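Local coordinates for protein NalD (Pseudomonas aeruginosa PAO1, PDB 5DAJ) that represses expression of the MexAB-OprM multidrug efflux pump as its secondary, TetR-family repressor, a block that binding of the antibiotic novobiocin lifts, at residues K54-L57 / F58-L62; I108-L112 / M113-E117; E121-E124 / A125-N129. One frame throughout, in Å; residues are numbered along the deposited sequence.

Interaction 1: K54-L57 / F58-L62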
ATOM      1  N   LYS A  54     -17.201  12.486  -9.828  1.00 49.95           N
ATOM      2  CA  LYS A  54     -16.630  11.144  -9.672  1.00 47.94           C
ATOM      3  C   LYS A  54     -15.963  10.936  -8.310  1.00 45.81           C
ATOM      4  O   LYS A  54     -16.071   9.865  -7.722  1.00 47.69           O
ATOM      5  CB  LYS A  54     -15.622  10.835 -10.797  1.00 50.82           C
ATOM      6  CG  LYS A  54     -15.344   9.343 -10.959  1.00 51.83           C
ATOM      7  CD  LYS A  54     -14.118   9.041 -11.790  1.00 51.21           C
ATOM      8  CE  LYS A  54     -14.305   9.398 -13.240  1.00 54.93           C
ATOM      9  NZ  LYS A  54     -13.188   8.853 -14.057  1.00 62.10           N
ATOM     10  N   ALA A  55     -15.236  11.945  -7.840  1.00 49.13           N
ATOM     11  CA  ALA A  55     -14.500  11.873  -6.556  1.00 49.06           C
ATOM     12  C   ALA A  55     -15.434  11.690  -5.380  1.00 49.52           C
ATOM     13  O   ALA A  55     -15.153  10.908  -4.472  1.00 51.67           O
ATOM     14  CB  ALA A  55     -13.643  13.112  -6.346  1.00 44.68           C
ATOM     15  N   HIS A  56     -16.538  12.426  -5.404  1.00 52.01           N
ATOM     16  CA  HIS A  56     -17.545  12.335  -4.350  1.00 52.49           C
ATOM     17  C   HIS A  56     -18.251  10.991  -4.382  1.00 52.10           C
ATOM     18  O   HIS A  56     -18.547  10.432  -3.332  1.00 53.05           O
ATOM     19  CB  HIS A  56     -18.578  13.442  -4.476  1.00 53.46           C
ATOM     20  CG  HIS A  56     -19.510  13.532  -3.309  1.00 55.44           C
ATOM     21  ND1 HIS A  56     -20.868  13.325  -3.428  1.00 61.51           N
ATOM     22  CD2 HIS A  56     -19.283  13.784  -1.997  1.00 57.49           C
ATOM     23  CE1 HIS A  56     -21.440  13.464  -2.245  1.00 59.55           C
ATOM     24  NE2 HIS A  56     -20.500  13.740  -1.360  1.00 56.75           N
ATOM     25  N   LEU A  57     -18.524  10.500  -5.592  1.00 50.38           N
ATOM     26  CA  LEU A  57     -19.119   9.175  -5.793  1.00 49.48           C
ATOM     27  C   LEU A  57     -18.225   8.112  -5.164  1.00 48.15           C
ATOM     28  O   LEU A  57     -18.664   7.307  -4.345  1.00 44.71           O
ATOM     29  CB  LEU A  57     -19.305   8.883  -7.283  1.00 47.45           C
ATOM     30  CG  LEU A  57     -20.182   7.678  -7.631  1.00 51.73           C
ATOM     31  CD1 LEU A  57     -20.813   7.854  -9.001  1.00 53.98           C
ATOM     32  CD2 LEU A  57     -19.414   6.362  -7.595  1.00 55.13           C
ATOM     33  N   PHE A  58     -16.955   8.151  -5.546  1.00 50.07           N
ATOM     34  CA  PHE A  58     -15.931   7.237  -5.031  1.00 51.60           C
ATOM     35  C   PHE A  58     -15.862   7.262  -3.503  1.00 50.15           C
ATOM     36  O   PHE A  58     -15.721   6.230  -2.863  1.00 56.52           O
ATOM     37  CB  PHE A  58     -14.574   7.610  -5.624  1.00 50.92           C
ATOM     38  CG  PHE A  58     -13.456   6.695  -5.227  1.00 47.19           C
ATOM     39  CD1 PHE A  58     -13.368   5.435  -5.756  1.00 52.74           C
ATOM     40  CD2 PHE A  58     -12.494   7.106  -4.336  1.00 50.92           C
ATOM     41  CE1 PHE A  58     -12.326   4.594  -5.407  1.00 54.16           C
ATOM     42  CE2 PHE A  58     -11.453   6.269  -3.976  1.00 55.22           C
ATOM     43  CZ  PHE A  58     -11.370   5.005  -4.520  1.00 51.38           C
ATOM     44  N   ASN A  59     -15.973   8.455  -2.940  1.00 49.23           N
ATOM     45  CA  ASN A  59     -15.931   8.652  -1.494  1.00 53.17           C
ATOM     46  C   ASN A  59     -17.147   8.066  -0.765  1.00 56.77           C
ATOM     47  O   ASN A  59     -17.008   7.462   0.308  1.00 59.27           O
ATOM     48  CB  ASN A  59     -15.814  10.143  -1.175  1.00 56.15           C
ATOM     49  CG  ASN A  59     -14.879  10.417  -0.022  1.00 64.58           C
ATOM     50  OD1 ASN A  59     -15.245  11.070   0.931  1.00 77.98           O
ATOM     51  ND2 ASN A  59     -13.659   9.904  -0.098  1.00 76.08           N
ATOM     52  N   GLU A  60     -18.329   8.278  -1.341  1.00 49.96           N
ATOM     53  CA  GLU A  60     -19.570   7.692  -0.833  1.00 49.86           C
ATOM     54  C   GLU A  60     -19.499   6.173  -0.868  1.00 49.81           C
ATOM     55  O   GLU A  60     -20.020   5.502   0.023  1.00 49.35           O
ATOM     56  CB  GLU A  60     -20.775   8.168  -1.656  1.00 51.03           C
ATOM     57  CG  GLU A  60     -21.144   9.625  -1.436  1.00 57.36           C
ATOM     58  CD  GLU A  60     -21.604   9.912  -0.016  1.00 63.64           C
ATOM     59  OE1 GLU A  60     -22.591   9.288   0.439  1.00 76.15           O
ATOM     60  OE2 GLU A  60     -20.950  10.751   0.650  1.00 64.67           O
HETATM   61  N   MSE A  61     -18.835   5.646  -1.890  1.00 48.60           N
HETATM   62  CA  MSE A  61     -18.643   4.205  -2.031  1.00 53.32           C
HETATM   63  C   MSE A  61     -17.798   3.681  -0.894  1.00 53.08           C
HETATM   64  O   MSE A  61     -18.172   2.733  -0.211  1.00 56.31           O
HETATM   65  CB  MSE A  61     -18.005   3.872  -3.381  1.00 55.78           C
HETATM   66  CG  MSE A  61     -17.919   2.370  -3.637  1.00 58.64           C
HETATM   67 SE   MSE A  61     -16.885   2.037  -5.275  1.00 68.13          SE
HETATM   68  CE  MSE A  61     -18.440   2.396  -6.394  1.00 68.91           C
ATOM     69  N   LEU A  62     -16.671   4.318  -0.641  1.00 52.04           N
ATOM     70  CA  LEU A  62     -15.791   3.924   0.442  1.00 50.68           C
ATOM     71  C   LEU A  62     -16.442   3.985   1.796  1.00 52.14           C
ATOM     72  O   LEU A  62     -16.202   3.179   2.634  1.00 59.37           O
ATOM     73  CB  LEU A  62     -14.573   4.796   0.454  1.00 52.31           C
ATOM     74  CG  LEU A  62     -13.670   4.614  -0.736  1.00 47.49           C
ATOM     75  CD1 LEU A  62     -12.716   5.772  -0.812  1.00 40.17           C
ATOM     76  CD2 LEU A  62     -12.901   3.334  -0.592  1.00 50.77           C
TER

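Interaction 2: I108-L112 / M113-E117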
ATOM      1  N   ILE A 108     -14.310  -3.319  -2.807  1.00 40.79           N
ATOM      2  CA  ILE A 108     -14.110  -1.873  -2.725  1.00 44.60           C
ATOM      3  C   ILE A 108     -12.662  -1.501  -2.372  1.00 46.99           C
ATOM      4  O   ILE A 108     -12.113  -0.549  -2.929  1.00 50.82           O
ATOM      5  CB  ILE A 108     -15.103  -1.219  -1.736  1.00 45.39           C
ATOM      6  CG1 ILE A 108     -16.513  -1.239  -2.344  1.00 46.21           C
ATOM      7  CG2 ILE A 108     -14.705   0.220  -1.422  1.00 42.75           C
ATOM      8  CD1 ILE A 108     -17.627  -0.914  -1.374  1.00 47.26           C
ATOM      9  N   LEU A 109     -12.054  -2.232  -1.444  1.00 47.90           N
ATOM     10  CA  LEU A 109     -10.655  -1.974  -1.074  1.00 47.56           C
ATOM     11  C   LEU A 109      -9.682  -2.347  -2.183  1.00 47.82           C
ATOM     12  O   LEU A 109      -8.653  -1.684  -2.337  1.00 49.46           O
ATOM     13  CB  LEU A 109     -10.257  -2.672   0.225  1.00 46.99           C
ATOM     14  CG  LEU A 109     -10.880  -2.093   1.489  1.00 49.23           C
ATOM     15  CD1 LEU A 109     -10.408  -2.910   2.670  1.00 56.91           C
ATOM     16  CD2 LEU A 109     -10.530  -0.636   1.720  1.00 50.85           C
ATOM     17  N   THR A 110     -10.011  -3.374  -2.967  1.00 43.76           N
ATOM     18  CA  THR A 110      -9.204  -3.717  -4.155  1.00 45.64           C
ATOM     19  C   THR A 110      -9.277  -2.555  -5.142  1.00 46.46           C
ATOM     20  O   THR A 110      -8.279  -2.218  -5.777  1.00 45.63           O
ATOM     21  CB  THR A 110      -9.705  -5.041  -4.876  1.00 46.06           C
ATOM     22  OG1 THR A 110      -9.757  -6.147  -3.976  1.00 52.67           O
ATOM     23  CG2 THR A 110      -8.866  -5.509  -6.054  1.00 45.70           C
ATOM     24  N   ILE A 111     -10.440  -1.917  -5.249  1.00 48.02           N
ATOM     25  CA  ILE A 111     -10.548  -0.715  -6.091  1.00 50.53           C
ATOM     26  C   ILE A 111      -9.622   0.391  -5.572  1.00 49.74           C
ATOM     27  O   ILE A 111      -8.828   0.960  -6.329  1.00 52.23           O
ATOM     28  CB  ILE A 111     -11.984  -0.162  -6.163  1.00 47.49           C
ATOM     29  CG1 ILE A 111     -12.885  -1.112  -6.942  1.00 47.86           C
ATOM     30  CG2 ILE A 111     -11.988   1.199  -6.833  1.00 47.30           C
ATOM     31  CD1 ILE A 111     -14.357  -0.850  -6.736  1.00 46.87           C
ATOM     32  N   LEU A 112      -9.746   0.673  -4.279  1.00 47.72           N
ATOM     33  CA  LEU A 112      -8.976   1.729  -3.614  1.00 46.02           C
ATOM     34  C   LEU A 112      -7.463   1.603  -3.796  1.00 50.66           C
ATOM     35  O   LEU A 112      -6.772   2.574  -4.101  1.00 56.71           O
ATOM     36  CB  LEU A 112      -9.284   1.757  -2.118  1.00 42.49           C
ATOM     37  CG  LEU A 112      -8.404   2.683  -1.278  1.00 45.93           C
ATOM     38  CD1 LEU A 112      -8.546   4.112  -1.759  1.00 48.52           C
ATOM     39  CD2 LEU A 112      -8.748   2.579   0.201  1.00 48.05           C
HETATM   40  N   MSE A 113      -6.957   0.398  -3.622  1.00 50.50           N
HETATM   41  CA  MSE A 113      -5.509   0.182  -3.595  1.00 50.95           C
HETATM   42  C   MSE A 113      -4.921  -0.334  -4.868  1.00 49.34           C
HETATM   43  O   MSE A 113      -3.705  -0.337  -5.035  1.00 44.60           O
HETATM   44  CB  MSE A 113      -5.224  -0.814  -2.498  1.00 56.89           C
HETATM   45  CG  MSE A 113      -5.778  -0.248  -1.197  1.00 69.70           C
HETATM   46 SE   MSE A 113      -5.115  -1.300   0.299  1.00 85.08          SE
HETATM   47  CE  MSE A 113      -5.954  -0.224   1.729  1.00 58.04           C
ATOM     48  N   GLN A 114      -5.777  -0.701  -5.804  1.00 52.29           N
ATOM     49  CA  GLN A 114      -5.351  -1.392  -7.019  1.00 63.81           C
ATOM     50  C   GLN A 114      -5.911  -0.877  -8.344  1.00 61.81           C
ATOM     51  O   GLN A 114      -5.250  -1.008  -9.392  1.00 56.62           O
ATOM     52  CB  GLN A 114      -5.738  -2.847  -6.886  1.00 65.67           C
ATOM     53  CG  GLN A 114      -4.793  -3.802  -7.562  1.00 69.71           C
ATOM     54  CD  GLN A 114      -3.852  -4.405  -6.574  1.00 67.93           C
ATOM     55  OE1 GLN A 114      -4.277  -4.913  -5.522  1.00 81.47           O
ATOM     56  NE2 GLN A 114      -2.556  -4.334  -6.881  1.00 39.01           N
ATOM     57  N   ARG A 115      -7.103  -0.294  -8.305  1.00 51.34           N
ATOM     58  CA  ARG A 115      -7.790   0.106  -9.518  1.00 57.13           C
ATOM     59  C   ARG A 115      -8.056   1.610  -9.598  1.00 57.35           C
ATOM     60  O   ARG A 115      -8.966   2.021 -10.311  1.00 61.40           O
ATOM     61  CB  ARG A 115      -9.117  -0.639  -9.635  1.00 60.50           C
ATOM     62  CG  ARG A 115      -9.022  -2.151  -9.589  1.00 65.42           C
ATOM     63  CD  ARG A 115      -8.485  -2.739 -10.883  1.00 70.38           C
ATOM     64  NE  ARG A 115      -7.613  -3.877 -10.615  1.00 73.04           N
ATOM     65  CZ  ARG A 115      -8.019  -5.098 -10.269  1.00 76.77           C
ATOM     66  NH1 ARG A 115      -9.309  -5.391 -10.142  1.00 70.22           N
ATOM     67  NH2 ARG A 115      -7.112  -6.044 -10.044  1.00 96.98           N
ATOM     68  N   CYS A 116      -7.277   2.437  -8.903  1.00 53.99           N
ATOM     69  CA  CYS A 116      -7.428   3.884  -9.049  1.00 59.80           C
ATOM     70  C   CYS A 116      -6.166   4.692  -8.787  1.00 58.33           C
ATOM     71  O   CYS A 116      -5.347   4.345  -7.959  1.00 57.84           O
ATOM     72  CB  CYS A 116      -8.583   4.405  -8.203  1.00 58.10           C
ATOM     73  SG  CYS A 116      -8.163   4.882  -6.542  1.00 66.29           S
ATOM     74  N   GLU A 117      -6.035   5.783  -9.529  1.00 61.38           N
ATOM     75  CA  GLU A 117      -4.870   6.653  -9.461  1.00 62.03           C
ATOM     76  C   GLU A 117      -5.331   8.012  -8.979  1.00 57.46           C
ATOM     77  O   GLU A 117      -6.305   8.560  -9.492  1.00 58.67           O
ATOM     78  CB  GLU A 117      -4.133   6.744 -10.819  1.00 67.19           C
ATOM     79  CG  GLU A 117      -4.996   6.937 -12.058  1.00 68.02           C
ATOM     80  CD  GLU A 117      -4.204   6.880 -13.353  1.00 75.12           C
ATOM     81  OE1 GLU A 117      -3.479   5.889 -13.578  1.00 81.38           O
ATOM     82  OE2 GLU A 117      -4.298   7.827 -14.162  1.00 80.94           O
TER

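Interaction 3: E121-E124 / A125-N129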
ATOM      1  N   GLU A 121      -8.492  14.964 -10.432  1.00 73.67           N
ATOM      2  CA  GLU A 121      -9.938  14.680 -10.474  1.00 71.76           C
ATOM      3  C   GLU A 121     -10.433  13.860  -9.267  1.00 74.74           C
ATOM      4  O   GLU A 121     -11.621  13.871  -8.978  1.00 66.93           O
ATOM      5  CB  GLU A 121     -10.385  14.061 -11.820  1.00 73.30           C
ATOM      6  CG  GLU A 121     -10.250  12.547 -11.976  1.00 78.27           C
ATOM      7  CD  GLU A 121     -10.968  11.987 -13.214  1.00 85.68           C
ATOM      8  OE1 GLU A 121     -11.774  12.713 -13.844  1.00 86.58           O
ATOM      9  OE2 GLU A 121     -10.726  10.798 -13.553  1.00 93.14           O
ATOM     10  N   LEU A 122      -9.522  13.163  -8.581  1.00 69.64           N
ATOM     11  CA  LEU A 122      -9.826  12.472  -7.317  1.00 68.58           C
ATOM     12  C   LEU A 122      -9.193  13.130  -6.080  1.00 68.69           C
ATOM     13  O   LEU A 122      -8.958  12.473  -5.069  1.00 68.93           O
ATOM     14  CB  LEU A 122      -9.416  10.997  -7.412  1.00 68.83           C
ATOM     15  CG  LEU A 122     -10.327  10.129  -8.294  1.00 72.50           C
ATOM     16  CD1 LEU A 122      -9.618   9.723  -9.577  1.00 81.52           C
ATOM     17  CD2 LEU A 122     -10.775   8.899  -7.540  1.00 68.70           C
ATOM     18  N   ARG A 123      -8.943  14.435  -6.155  1.00 76.33           N
ATOM     19  CA  ARG A 123      -8.349  15.196  -5.039  1.00 74.84           C
ATOM     20  C   ARG A 123      -9.169  15.047  -3.759  1.00 67.62           C
ATOM     21  O   ARG A 123      -8.627  14.746  -2.698  1.00 68.73           O
ATOM     22  CB  ARG A 123      -8.249  16.685  -5.387  1.00 74.68           C
ATOM     23  CG  ARG A 123      -7.343  17.492  -4.471  1.00 85.99           C
ATOM     24  CD  ARG A 123      -5.925  17.543  -5.015  1.00100.23           C
ATOM     25  NE  ARG A 123      -5.047  18.388  -4.210  1.00117.64           N
ATOM     26  CZ  ARG A 123      -3.781  18.678  -4.516  1.00123.26           C
ATOM     27  NH1 ARG A 123      -3.212  18.189  -5.619  1.00133.75           N
ATOM     28  NH2 ARG A 123      -3.074  19.465  -3.710  1.00132.32           N
ATOM     29  N   GLU A 124     -10.476  15.261  -3.885  1.00 65.77           N
ATOM     30  CA  GLU A 124     -11.428  15.177  -2.757  1.00 63.29           C
ATOM     31  C   GLU A 124     -11.395  13.826  -2.046  1.00 63.10           C
ATOM     32  O   GLU A 124     -11.440  13.759  -0.813  1.00 68.89           O
ATOM     33  CB  GLU A 124     -12.856  15.441  -3.246  1.00 54.00           C
ATOM     34  CG  GLU A 124     -13.925  15.391  -2.157  1.00 63.38           C
ATOM     35  CD  GLU A 124     -15.340  15.485  -2.705  1.00 79.97           C
ATOM     36  OE1 GLU A 124     -15.550  16.023  -3.822  1.00 92.48           O
ATOM     37  OE2 GLU A 124     -16.256  15.020  -2.009  1.00 79.74           O
ATOM     38  N   ALA A 125     -11.326  12.765  -2.841  1.00 66.53           N
ATOM     39  CA  ALA A 125     -11.283  11.399  -2.315  1.00 63.26           C
ATOM     40  C   ALA A 125     -10.017  11.111  -1.523  1.00 62.06           C
ATOM     41  O   ALA A 125     -10.072  10.499  -0.454  1.00 61.69           O
ATOM     42  CB  ALA A 125     -11.401  10.401  -3.445  1.00 68.13           C
ATOM     43  N   GLN A 126      -8.887  11.564  -2.055  1.00 59.41           N
ATOM     44  CA  GLN A 126      -7.606  11.442  -1.367  1.00 63.16           C
ATOM     45  C   GLN A 126      -7.580  12.216  -0.043  1.00 63.29           C
ATOM     46  O   GLN A 126      -7.096  11.706   0.971  1.00 67.43           O
ATOM     47  CB  GLN A 126      -6.454  11.923  -2.258  1.00 69.91           C
ATOM     48  CG  GLN A 126      -5.090  11.850  -1.580  1.00 76.77           C
ATOM     49  CD  GLN A 126      -3.929  11.917  -2.553  1.00 85.85           C
ATOM     50  OE1 GLN A 126      -3.077  11.023  -2.580  1.00104.14           O
ATOM     51  NE2 GLN A 126      -3.878  12.987  -3.351  1.00 75.57           N
ATOM     52  N   GLU A 127      -8.068  13.452  -0.071  1.00 60.85           N
ATOM     53  CA  GLU A 127      -8.112  14.298   1.130  1.00 61.92           C
ATOM     54  C   GLU A 127      -8.872  13.614   2.266  1.00 65.78           C
ATOM     55  O   GLU A 127      -8.370  13.528   3.393  1.00 71.38           O
ATOM     56  CB  GLU A 127      -8.731  15.667   0.823  1.00 54.01           C
ATOM     57  CG  GLU A 127      -7.783  16.617   0.093  1.00 72.21           C
ATOM     58  CD  GLU A 127      -8.446  17.904  -0.388  1.00 79.86           C
ATOM     59  OE1 GLU A 127      -9.692  17.967  -0.485  1.00 72.98           O
ATOM     60  OE2 GLU A 127      -7.707  18.868  -0.679  1.00 95.29           O
ATOM     61  N   ARG A 128     -10.056  13.096   1.953  1.00 60.58           N
ATOM     62  CA  ARG A 128     -10.881  12.408   2.967  1.00 68.90           C
ATOM     63  C   ARG A 128     -10.319  11.038   3.370  1.00 65.13           C
ATOM     64  O   ARG A 128     -10.462  10.615   4.531  1.00 66.27           O
ATOM     65  CB  ARG A 128     -12.350  12.310   2.526  1.00 74.36           C
ATOM     66  CG  ARG A 128     -13.181  13.421   3.146  1.00 87.74           C
ATOM     67  CD  ARG A 128     -14.609  13.448   2.630  1.00 95.45           C
ATOM     68  NE  ARG A 128     -15.267  14.720   2.887  1.00117.59           N
ATOM     69  CZ  ARG A 128     -16.490  15.061   2.468  1.00110.63           C
ATOM     70  NH1 ARG A 128     -17.243  14.213   1.765  1.00106.36           N
ATOM     71  NH2 ARG A 128     -16.966  16.265   2.766  1.00104.77           N
ATOM     72  N   ASN A 129      -9.648  10.372   2.432  1.00 59.77           N
ATOM     73  CA  ASN A 129      -8.917   9.150   2.766  1.00 60.17           C
ATOM     74  C   ASN A 129      -7.808   9.418   3.794  1.00 54.61           C
ATOM     75  O   ASN A 129      -7.708   8.746   4.825  1.00 58.18           O
ATOM     76  CB  ASN A 129      -8.302   8.485   1.532  1.00 63.46           C
ATOM     77  CG  ASN A 129      -7.877   7.064   1.799  1.00 73.35           C
ATOM     78  OD1 ASN A 129      -6.702   6.735   1.644  1.00 86.16           O
ATOM     79  ND2 ASN A 129      -8.808   6.225   2.264  1.00 72.27           N
TER

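Interaction 1: K54-L57 / F58-L62
His56 and Glu60, four residues apart on helix 54-63, run their side chains next to each other in the same direction. They form an i to i+4 pair on the helix that, in the TetR fold, comes after the helix-turn-helix (predicted here at 32-51) and leads from the DNA-binding head into the C-terminal body. Glu60 CG sits over one face of the imidazole, a CH-pi contact 4.2 Å from the centroid of the His56 ring and shifted toward its rim. The first torsions differ to allow this: His56 has CG anti to the backbone N (chi1 -171°), whereas Glu60 has CG beside its own N (chi1 -71°), which starts the chain back toward His56 before it bends at chi2. The carboxylate ends up turned 33° from the ring plane, with Glu60 OE2 3.6 Å from His56 NE2. The firmer polar ties of both groups lie outside the pair: Glu60 OE1 makes a salt bridge with Arg12, and His56 ND1 is hydrogen-bonded to Phe51 O. Their backbones are joined too, by a bond of 2.9 Å from Glu60 N to His56 O. Leu57 and Met61, the latter a selenomethionine, form a buried i to i+4 pair, and both touch Ala19 of helix 6-26. Met61 CE lies 4.3 Å from Leu57 CD2.

Interaction 2: I108-L112 / M113-E117
A chi1 of -55° in Thr110 puts OG1 back beside its own N, where it is hydrogen-bonded to Arg106 O, and sends methyl CG2 toward Arg115. Arg115 starts with CG beside its backbone N (chi1 -56°), then bends at chi2 and again at chi3, so its chain folds alongside Thr110 and points the same way. The result is a methyl laid over one face of the guanidinium, near the rim, with Thr110 CG2 4.1 Å from Arg115 NH1. That nitrogen is also hydrogen-bonded to Leu24 O, which helps to fix how the flat group is turned. The backbone of the same residue is held too: Arg115 N is hydrogen-bonded to Ile111 O at 2.9 Å. Close by, Cys116 SG comes 3.6 Å from Leu112 O. Met113, a selenomethionine, stretches out fully beyond CG. Its CG packs 3.9 Å from Leu112 CG, the two side chains crossing at a slant, and its N is held by Leu109 O at 3.0 Å. This short piece of the C-terminal domain lies between several helices. Met113 reaches Leu171 and Asn175 of helix 159-179, and Thr110 meets Leu178 there. Ile111 faces Phe23 and Leu24 of helix 6-26 as well as Phe58 of helix 54-63. Beyond the helix, Glu117 OE1 is hydrogen-bonded to Ser29 N of the second subunit, at the dimer interface.

Interaction 3: E121-E124 / A125-N129
Glu124 and Arg128 extend side by side, pointing the same way, and meet through a long salt bridge of 4.0 Å between Glu124 OE2 and Arg128 NH1. Glu124 has CG anti to its backbone N (chi1 -180°) and runs on extended, which carries OE2 along to Arg128. The oxygen lies over a face of the guanidinium, with the two planes 84° apart, so charge alone draws them together and no N-H is aimed at it. Arg123 and Glu127 make a looser pair, beyond a salt bridge: Glu127 OE2 lies at the guanidinium edge near its plane, 4.4 Å from Arg123 NE. On the buried side, Leu122 CD2 packs 4.4 Å from Ala125 CB. All this occupies the first turns of helix 123-145, where the i to i+4 spacing sets glutamate against arginine and Leu122 takes the N-cap position; its O receives Gln126 N at 3.1 Å. Glu124, in the first turn, would probably have its negative charge stabilised by the helix N-terminus. Further out, helix 54-63 covers the inner side: Glu124 touches Ala55 and His56, Ala125 meets Phe58, and Arg128 rests on Asn59. Gln126 instead packs on Gln114 of the second subunit.

Interaction 1 is the most buried of the three, and helix 54-63 touches both of the others. Phe58 joins it to interaction 2, where its CE1 lies 3.7 Å from Ile111 CG2, an apolar seam between the DNA-binding head and the C-terminal domain. Its link with interaction 3 is partly ionic: Lys54 NZ, which also hydrogen-bonds Thr31 O, makes a salt bridge of 3.2 Å to Glu121 OE2. Interaction 3 carries its charged pairs on the more exposed flank, whereas interaction 2 relies on aliphatic and selenomethionine packing plus one guanidinium face. Interactions 2 and 3 belong to consecutive helices, 103-114 and 123-145, and both reach the second subunit, which interaction 1 does not touch.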